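Local atomic coordinates of uncharacterized protein (PDB entry 3OMT), a protein that probably binds DNA as a putative antitoxin of the Xre family in a toxin-antitoxin system. Residues W26-L31 / D55-L60. Residues are numbered along the deposited sequence; the frame is centred on the assembly and turned at random.
Sequences WLTETL and DIAEAL
The axes of helix 26-30 and helix 55-60 approach to 11.0 Å, their N-to-C directions 109° apart, with Thr30 CA 7.4 Å from Ala59 CA and Leu31 CA 7.6 Å from Ile56 CA. No hydrogen bond joins them; the contact is almost wholly apolar. Trp26 (chi1 t, chi2 91°) reaches across with its indole: CH2 lies 3.4 Å from Ala59 O, which meets the ring edge near its plane, and CZ3 is 3.8 Å from Leu60 CD2. Lys22 makes a cation-pi contact with the indole. Buried Leu27 (tp) has its CA-to-CB bond directed toward 55-60, its CD1 4.3 Å from Ile56 CG2, while Leu13 and Val38 pack on it from helices 13-20 and 35-42. Helix 24-30 is the first helix of the helix-turn-helix and helix 35-42 probably the recognition helix, as in Xre-family proteins; helix 50-60 backs helix 24-30. Thr30 is exposed, and a residue with both hydroxyl and methyl suits it: OG1 donates to Trp26 O (2.7 Å), while CG2 rests 4.0 Å from Ala59 CB, a side chain small enough for close approach. Leu31 (mt) uses its branched end to span two residues, CD1 3.6 Å from Ile56 CG1 and CD2 4.2 Å from Ala59 CB.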
loop_
_atom_site.group_PDB
_atom_site.type_symbol
_atom_site.label_atom_id
_atom_site.label_comp_id
_atom_site.label_asym_id
_atom_site.label_seq_id
_atom_site.Cartn_x
_atom_site.Cartn_y
_atom_site.Cartn_z
ATOM N N TRP A 26 -7.896 -14.761 13.751
ATOM C CA TRP A 26 -6.770 -15.488 13.154
ATOM C C TRP A 26 -5.634 -14.548 12.751
ATOM O O TRP A 26 -4.451 -14.813 12.997
ATOM C CB TRP A 26 -7.252 -16.268 11.933
ATOM C CG TRP A 26 -6.219 -17.107 11.292
ATOM C CD1 TRP A 26 -5.926 -18.421 11.565
ATOM C CD2 TRP A 26 -5.305 -16.698 10.267
ATOM N NE1 TRP A 26 -4.885 -18.857 10.760
ATOM C CE2 TRP A 26 -4.470 -17.824 9.966
ATOM C CE3 TRP A 26 -5.125 -15.524 9.568
ATOM C CZ2 TRP A 26 -3.469 -17.782 9.001
ATOM C CZ3 TRP A 26 -4.111 -15.493 8.556
ATOM C CH2 TRP A 26 -3.307 -16.615 8.305
ATOM N N LEU A 27 -5.979 -13.451 12.099
ATOM C CA LEU A 27 -4.934 -12.531 11.603
ATOM C C LEU A 27 -4.250 -11.844 12.762
ATOM O O LEU A 27 -3.017 -11.682 12.791
ATOM C CB LEU A 27 -5.536 -11.522 10.642
ATOM C CG LEU A 27 -4.529 -10.599 9.934
ATOM C CD1 LEU A 27 -3.650 -11.477 9.038
ATOM C CD2 LEU A 27 -5.296 -9.547 9.144
ATOM N N THR A 28 -5.045 -11.502 13.762
ATOM C CA THR A 28 -4.549 -10.843 14.943
ATOM C C THR A 28 -3.520 -11.708 15.682
ATOM O O THR A 28 -2.439 -11.258 16.007
ATOM C CB THR A 28 -5.721 -10.477 15.895
ATOM O OG1 THR A 28 -6.654 -9.582 15.262
ATOM C CG2 THR A 28 -5.214 -9.809 17.194
ATOM N N GLU A 29 -3.854 -12.979 15.889
ATOM C CA GLU A 29 -2.938 -13.909 16.528
ATOM C C GLU A 29 -1.727 -14.183 15.638
ATOM O O GLU A 29 -0.586 -14.193 16.098
ATOM C CB GLU A 29 -3.686 -15.188 16.890
ATOM C CG GLU A 29 -4.697 -14.975 17.945
ATOM C CD GLU A 29 -5.232 -16.304 18.507
ATOM O OE1 GLU A 29 -5.167 -17.330 17.793
ATOM O OE2 GLU A 29 -5.730 -16.302 19.651
ATOM N N THR A 30 -1.960 -14.440 14.355
ATOM C CA THR A 30 -0.894 -14.844 13.447
ATOM C C THR A 30 0.194 -13.778 13.368
ATOM O O THR A 30 1.397 -14.089 13.350
ATOM C CB THR A 30 -1.468 -15.174 12.043
ATOM O OG1 THR A 30 -2.345 -16.299 12.194
ATOM C CG2 THR A 30 -0.368 -15.530 11.046
ATOM N N LEU A 31 -0.224 -12.525 13.307
ATOM C CA LEU A 31 0.719 -11.405 13.197
ATOM C C LEU A 31 1.155 -10.842 14.542
ATOM O O LEU A 31 1.894 -9.869 14.569
ATOM C CB LEU A 31 0.141 -10.259 12.311
ATOM C CG LEU A 31 -0.152 -10.626 10.866
ATOM C CD1 LEU A 31 -0.671 -9.384 10.110
ATOM C CD2 LEU A 31 1.100 -11.205 10.202
ATOM N N ASP A 55 3.399 -8.337 5.162
ATOM C CA ASP A 55 3.283 -9.359 6.226
ATOM C C ASP A 55 1.903 -10.036 6.198
ATOM O O ASP A 55 1.812 -11.243 6.284
ATOM C CB ASP A 55 3.508 -8.727 7.589
ATOM C CG ASP A 55 4.958 -8.396 7.870
ATOM O OD1 ASP A 55 5.878 -8.860 7.148
ATOM O OD2 ASP A 55 5.166 -7.655 8.857
ATOM N N ILE A 56 0.841 -9.238 6.021
ATOM C CA ILE A 56 -0.520 -9.747 5.891
ATOM C C ILE A 56 -0.616 -10.665 4.669
ATOM O O ILE A 56 -1.201 -11.759 4.742
ATOM C CB ILE A 56 -1.550 -8.631 5.801
ATOM C CG1 ILE A 56 -1.563 -7.742 7.085
ATOM C CG2 ILE A 56 -2.931 -9.196 5.500
ATOM C CD1 ILE A 56 -2.269 -6.385 6.924
ATOM N N ALA A 57 -0.063 -10.218 3.539
ATOM C CA ALA A 57 -0.150 -10.931 2.266
ATOM C C ALA A 57 0.578 -12.271 2.400
ATOM O O ALA A 57 0.121 -13.301 1.926
ATOM C CB ALA A 57 0.471 -10.105 1.187
ATOM N N GLU A 58 1.722 -12.254 3.074
ATOM C CA GLU A 58 2.476 -13.475 3.282
ATOM C C GLU A 58 1.677 -14.482 4.165
ATOM O O GLU A 58 1.600 -15.689 3.844
ATOM C CB GLU A 58 3.835 -13.134 3.891
ATOM C CG GLU A 58 4.652 -14.378 4.242
ATOM C CD GLU A 58 5.911 -14.020 5.043
ATOM O OE1 GLU A 58 5.864 -13.122 5.928
ATOM O OE2 GLU A 58 6.935 -14.679 4.822
ATOM N N ALA A 59 1.066 -13.991 5.228
ATOM C CA ALA A 59 0.244 -14.797 6.135
ATOM C C ALA A 59 -0.924 -15.447 5.415
ATOM O O ALA A 59 -1.223 -16.639 5.629
ATOM C CB ALA A 59 -0.240 -13.961 7.340
ATOM N N LEU A 60 -1.564 -14.668 4.553
ATOM C CA LEU A 60 -2.724 -15.125 3.784
ATOM C C LEU A 60 -2.394 -15.869 2.517
ATOM O O LEU A 60 -3.302 -16.445 1.872
ATOM C CB LEU A 60 -3.638 -13.961 3.453
ATOM C CG LEU A 60 -4.402 -13.433 4.642
ATOM C CD1 LEU A 60 -5.025 -12.102 4.385
ATOM C CD2 LEU A 60 -5.479 -14.440 5.159
#